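Local coordinates for Rpb7-binding protein seb1 (Schizosaccharomyces pombe 972h-, PDB 5MDT) that probably binds the C-terminal domain of RNA polymerase II through its CTD-interacting domain and, with nascent RNA also bound, drives transcription termination, at residues 6-11 and 28-33; 73-77 and 92-96. All coordinates share one frame; numbering follows the deposited sequence.

Contact 1: residues 6-11 and 28-33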
loop_
_atom_site.group_PDB
_atom_site.type_symbol
_atom_site.label_atom_id
_atom_site.label_comp_id
_atom_site.label_asym_id
_atom_site.label_seq_id
_atom_site.Cartn_x
_atom_site.Cartn_y
_atom_site.Cartn_z
ATOM N N GLU A 6 0.139 -11.599 14.101
ATOM C CA GLU A 6 1.129 -12.166 13.174
ATOM C C GLU A 6 1.566 -11.115 12.139
ATOM O O GLU A 6 2.762 -10.991 11.867
ATOM C CB GLU A 6 0.562 -13.405 12.463
ATOM C CG GLU A 6 1.582 -14.057 11.550
ATOM C CD GLU A 6 1.378 -15.494 11.112
ATOM O OE1 GLU A 6 0.269 -16.044 11.304
ATOM O OE2 GLU A 6 2.337 -16.063 10.545
ATOM N N PHE A 7 0.597 -10.373 11.571
ATOM C CA PHE A 7 0.866 -9.329 10.574
ATOM C C PHE A 7 1.839 -8.272 11.150
ATOM O O PHE A 7 2.835 -7.948 10.493
ATOM C CB PHE A 7 -0.488 -8.685 10.192
ATOM C CG PHE A 7 -0.481 -7.678 9.061
ATOM C CD1 PHE A 7 -0.715 -8.079 7.746
ATOM C CD2 PHE A 7 -0.339 -6.313 9.326
ATOM C CE1 PHE A 7 -0.783 -7.137 6.711
ATOM C CE2 PHE A 7 -0.426 -5.370 8.305
ATOM C CZ PHE A 7 -0.637 -5.783 6.994
ATOM N N ASP A 8 1.563 -7.759 12.375
ATOM C CA ASP A 8 2.434 -6.760 13.014
ATOM C C ASP A 8 3.842 -7.329 13.277
ATOM O O ASP A 8 4.829 -6.596 13.145
ATOM C CB ASP A 8 1.802 -6.251 14.318
ATOM C CG ASP A 8 0.524 -5.454 14.115
ATOM O OD1 ASP A 8 0.259 -5.033 12.958
ATOM O OD2 ASP A 8 -0.211 -5.247 15.114
ATOM N N GLY A 9 3.910 -8.619 13.625
ATOM C CA GLY A 9 5.168 -9.327 13.862
ATOM C C GLY A 9 6.026 -9.450 12.620
ATOM O O GLY A 9 7.254 -9.322 12.699
ATOM N N ILE A 10 5.396 -9.683 11.453
ATOM C CA ILE A 10 6.115 -9.729 10.162
ATOM C C ILE A 10 6.673 -8.319 9.832
ATOM O O ILE A 10 7.820 -8.192 9.399
ATOM C CB ILE A 10 5.222 -10.264 9.017
ATOM C CG1 ILE A 10 4.846 -11.746 9.283
ATOM C CG2 ILE A 10 5.937 -10.117 7.641
ATOM C CD1 ILE A 10 3.645 -12.243 8.511
ATOM N N LEU A 11 5.859 -7.285 10.057
ATOM C CA LEU A 11 6.289 -5.890 9.830
ATOM C C LEU A 11 7.481 -5.525 10.729
ATOM O O LEU A 11 8.428 -4.872 10.263
ATOM C CB LEU A 11 5.123 -4.901 10.016
ATOM C CG LEU A 11 3.956 -4.995 9.019
ATOM C CD1 LEU A 11 2.815 -4.068 9.443
ATOM C CD2 LEU A 11 4.399 -4.699 7.577
ATOM N N LYS A 28 2.901 -13.148 2.437
ATOM C CA LYS A 28 2.319 -13.556 3.740
ATOM C C LYS A 28 1.390 -12.458 4.310
ATOM O O LYS A 28 0.288 -12.743 4.788
ATOM C CB LYS A 28 3.422 -13.849 4.779
ATOM C CG LYS A 28 4.305 -15.066 4.476
ATOM C CD LYS A 28 5.084 -15.534 5.715
ATOM C CE LYS A 28 6.289 -14.686 6.058
ATOM N NZ LYS A 28 6.768 -14.941 7.443
ATOM N N LEU A 29 1.839 -11.204 4.241
ATOM C CA LEU A 29 1.076 -10.076 4.767
ATOM C C LEU A 29 -0.227 -9.936 4.015
ATOM O O LEU A 29 -1.262 -9.733 4.633
ATOM C CB LEU A 29 1.927 -8.791 4.593
ATOM C CG LEU A 29 3.126 -8.670 5.529
ATOM C CD1 LEU A 29 4.097 -7.598 5.014
ATOM C CD2 LEU A 29 2.701 -8.338 6.952
ATOM N N THR A 30 -0.175 -10.111 2.670
ATOM C CA THR A 30 -1.357 -9.995 1.841
ATOM C C THR A 30 -2.361 -11.074 2.206
ATOM O O THR A 30 -3.536 -10.742 2.364
ATOM C CB THR A 30 -0.975 -10.008 0.374
ATOM O OG1 THR A 30 -0.061 -8.920 0.118
ATOM C CG2 THR A 30 -2.175 -9.900 -0.533
ATOM N N ASN A 31 -1.900 -12.344 2.381
ATOM C CA ASN A 31 -2.803 -13.427 2.810
ATOM C C ASN A 31 -3.469 -13.115 4.136
ATOM O O ASN A 31 -4.683 -13.341 4.284
ATOM C CB ASN A 31 -2.056 -14.765 2.911
ATOM C CG ASN A 31 -1.768 -15.332 1.546
ATOM O OD1 ASN A 31 -2.344 -14.889 0.542
ATOM N ND2 ASN A 31 -0.830 -16.285 1.459
ATOM N N LEU A 32 -2.691 -12.625 5.120
ATOM C CA LEU A 32 -3.276 -12.339 6.440
ATOM C C LEU A 32 -4.382 -11.273 6.328
ATOM O O LEU A 32 -5.437 -11.424 6.921
ATOM C CB LEU A 32 -2.178 -11.899 7.431
ATOM C CG LEU A 32 -1.258 -13.022 7.935
ATOM C CD1 LEU A 32 0.010 -12.451 8.508
ATOM C CD2 LEU A 32 -1.938 -13.821 9.044
ATOM N N SER A 33 -4.175 -10.249 5.505
ATOM C CA SER A 33 -5.178 -9.194 5.352
ATOM C C SER A 33 -6.426 -9.717 4.634
ATOM O O SER A 33 -7.531 -9.361 5.015
ATOM C CB SER A 33 -4.574 -7.983 4.635
ATOM O OG SER A 33 -4.324 -8.339 3.288
#
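Phe7 and Leu29 have the nearest CA atoms across the two segments, 5.9 Å apart, where helix segments 6-11 and 28-33 run nearly antiparallel at 160° with axes 9.8 Å apart. That spacing is wide enough for large apolar side chains to interleave. Phe7 sets its CG opposite the backbone N (chi1 -174°), swinging the ring across to meet the Leu29 side chain at about a right angle. Methyl CD2 of Leu29 lies over one ring face, 3.8 Å from the centroid of the Phe7 ring, a CH-pi contact displaced toward the rim. In the plane of the ring, edge carbon CE1 of Phe7 meets Leu29 O at 3.4 Å; this carbonyl already accepts the helical bond from Ser33 N. The branched Leu29 also slides past Ile10 and reaches Leu11, its CD1 standing 3.9 Å from Leu11 CD2. Beside it, Ile10 and Leu32 meet tip to tip, CD1 to CD1 at 3.6 Å, while the methylenes of Glu6 and Lys28 flank this pair at the solvent-facing border. The Phe7 ring also pairs edge-to-face with Phe43 of helix 40-53. The two helices are thus joined by shape and burial of hydrocarbon; Glu6 OE2 and Lys28 NZ, 5.5 Å apart, probably add only a mild long-range attraction.

Contact 2: residues 73-77 and 92-96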
loop_
_atom_site.group_PDB
_atom_site.type_symbol
_atom_site.label_atom_id
_atom_site.label_comp_id
_atom_site.label_asym_id
_atom_site.label_seq_id
_atom_site.Cartn_x
_atom_site.Cartn_y
_atom_site.Cartn_z
ATOM N N PHE A 73 -7.613 -6.332 -2.055
ATOM C CA PHE A 73 -8.948 -5.905 -1.611
ATOM C C PHE A 73 -9.814 -5.547 -2.820
ATOM O O PHE A 73 -10.993 -5.883 -2.844
ATOM C CB PHE A 73 -8.867 -4.679 -0.684
ATOM C CG PHE A 73 -8.368 -4.893 0.730
ATOM C CD1 PHE A 73 -8.808 -5.977 1.485
ATOM C CD2 PHE A 73 -7.578 -3.936 1.355
ATOM C CE1 PHE A 73 -8.396 -6.141 2.817
ATOM C CE2 PHE A 73 -7.193 -4.085 2.697
ATOM C CZ PHE A 73 -7.604 -5.183 3.419
ATOM N N GLN A 74 -9.232 -4.853 -3.820
ATOM C CA GLN A 74 -9.933 -4.485 -5.054
ATOM C C GLN A 74 -10.443 -5.753 -5.765
ATOM O O GLN A 74 -11.612 -5.799 -6.177
ATOM C CB GLN A 74 -9.009 -3.670 -5.979
ATOM C CG GLN A 74 -9.654 -3.359 -7.336
ATOM C CD GLN A 74 -8.740 -2.741 -8.358
ATOM O OE1 GLN A 74 -7.507 -2.833 -8.278
ATOM N NE2 GLN A 74 -9.338 -2.139 -9.382
ATOM N N ASP A 75 -9.592 -6.801 -5.849
ATOM C CA ASP A 75 -9.997 -8.067 -6.488
ATOM C C ASP A 75 -11.173 -8.715 -5.767
ATOM O O ASP A 75 -12.125 -9.169 -6.414
ATOM C CB ASP A 75 -8.812 -9.045 -6.590
ATOM C CG ASP A 75 -7.729 -8.629 -7.561
ATOM O OD1 ASP A 75 -7.995 -7.745 -8.411
ATOM O OD2 ASP A 75 -6.609 -9.175 -7.466
ATOM N N GLY A 76 -11.107 -8.716 -4.434
ATOM C CA GLY A 76 -12.163 -9.246 -3.579
ATOM C C GLY A 76 -13.477 -8.505 -3.755
ATOM O O GLY A 76 -14.536 -9.127 -3.772
ATOM N N ALA A 77 -13.408 -7.164 -3.901
ATOM C CA ALA A 77 -14.570 -6.286 -4.074
ATOM C C ALA A 77 -15.279 -6.550 -5.393
ATOM O O ALA A 77 -16.508 -6.669 -5.402
ATOM C CB ALA A 77 -14.154 -4.825 -3.970
ATOM N N PHE A 92 -14.333 -6.159 1.485
ATOM C CA PHE A 92 -13.207 -5.847 0.587
ATOM C C PHE A 92 -13.174 -4.410 0.090
ATOM O O PHE A 92 -12.104 -3.815 0.080
ATOM C CB PHE A 92 -13.154 -6.827 -0.582
ATOM C CG PHE A 92 -12.986 -8.256 -0.135
ATOM C CD1 PHE A 92 -11.741 -8.737 0.260
ATOM C CD2 PHE A 92 -14.081 -9.116 -0.076
ATOM C CE1 PHE A 92 -11.595 -10.048 0.720
ATOM C CE2 PHE A 92 -13.932 -10.433 0.370
ATOM C CZ PHE A 92 -12.690 -10.891 0.760
ATOM N N SER A 93 -14.332 -3.853 -0.316
ATOM C CA SER A 93 -14.414 -2.460 -0.775
ATOM C C SER A 93 -14.021 -1.459 0.333
ATOM O O SER A 93 -13.451 -0.410 0.020
ATOM C CB SER A 93 -15.797 -2.142 -1.333
ATOM O OG SER A 93 -16.822 -2.526 -0.434
ATOM N N GLY A 94 -14.321 -1.800 1.600
ATOM C CA GLY A 94 -13.925 -1.009 2.765
ATOM C C GLY A 94 -12.419 -0.968 2.889
ATOM O O GLY A 94 -11.838 0.108 3.013
ATOM N N GLY A 95 -11.772 -2.128 2.738
ATOM C CA GLY A 95 -10.309 -2.199 2.787
ATOM C C GLY A 95 -9.657 -1.430 1.649
ATOM O O GLY A 95 -8.657 -0.739 1.854
ATOM N N TRP A 96 -10.235 -1.538 0.435
ATOM C CA TRP A 96 -9.755 -0.857 -0.773
ATOM C C TRP A 96 -9.852 0.673 -0.547
ATOM O O TRP A 96 -8.895 1.398 -0.817
ATOM C CB TRP A 96 -10.640 -1.317 -1.948
ATOM C CG TRP A 96 -10.384 -0.734 -3.312
ATOM C CD1 TRP A 96 -9.339 0.054 -3.705
ATOM C CD2 TRP A 96 -11.197 -0.932 -4.473
ATOM N NE1 TRP A 96 -9.463 0.373 -5.037
ATOM C CE2 TRP A 96 -10.596 -0.220 -5.535
ATOM C CE3 TRP A 96 -12.389 -1.639 -4.719
ATOM C CZ2 TRP A 96 -11.160 -0.179 -6.825
ATOM C CZ3 TRP A 96 -12.934 -1.618 -6.000
ATOM C CH2 TRP A 96 -12.319 -0.897 -7.035
#
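Ser93, whose CB touches the CB of Ala77, has its hydroxyl OG gripped by Glu82 OE2 and Val88 N, which ties the start of helix 92-113 to the preceding loop. Segments 73-77 and 92-96 run roughly antiparallel, at 147°, with axes only 7.6 Å apart, and two glycines permit this closeness. Gly76 CA lies over one face of the Phe92 ring, where a CB would clash with Phe92 CD1. Gly95 CA likewise covers a face of the Phe73 ring, 3.7 Å from its centroid, and a CB there would collide with Phe73 CD2. With CG anti to its N (chi1 178°), Trp96 lays its indole against Gln74 and Ala77 of the partner helix. Gln74 CG lies over one face of the indole, 3.6 Å from the centroid of the six-membered ring of Trp96, a CH-pi contact, while Ala77 CB meets CE3. Both polar ends bond elsewhere, Gln74 NE2 to Ala132 O and Trp96 NE1 to Thr134 O. Without the indole, as with an alanine here, the Gln74 methylenes and Ala77 would probably lose their cover and Thr134 O its donor. Beyond the pair, Phe73 and Phe92 both lean on Met34 of helix 23-35, and Phe73 also reaches Val44 of helix 40-53.

Overall arrangement
Contacts 1 and 2 come one after the other along the chain, neither enclosing the other, and their centres lie about 17 Å apart, each about 13 Å from the centre of the chain. They meet where Ser33 O comes within 4.0 Å of Phe73 CE1, a packing contact. Helix 59-79 links them further: it carries segment 73-77 of contact 2, while its Ile65 and Ile69 pack against Leu29 and Phe7 of contact 1. Both belong to the all-helical CID, consistent with a helical scaffold that presents a groove for the polymerase tail, as in related domains; the assembly holds a single protein chain.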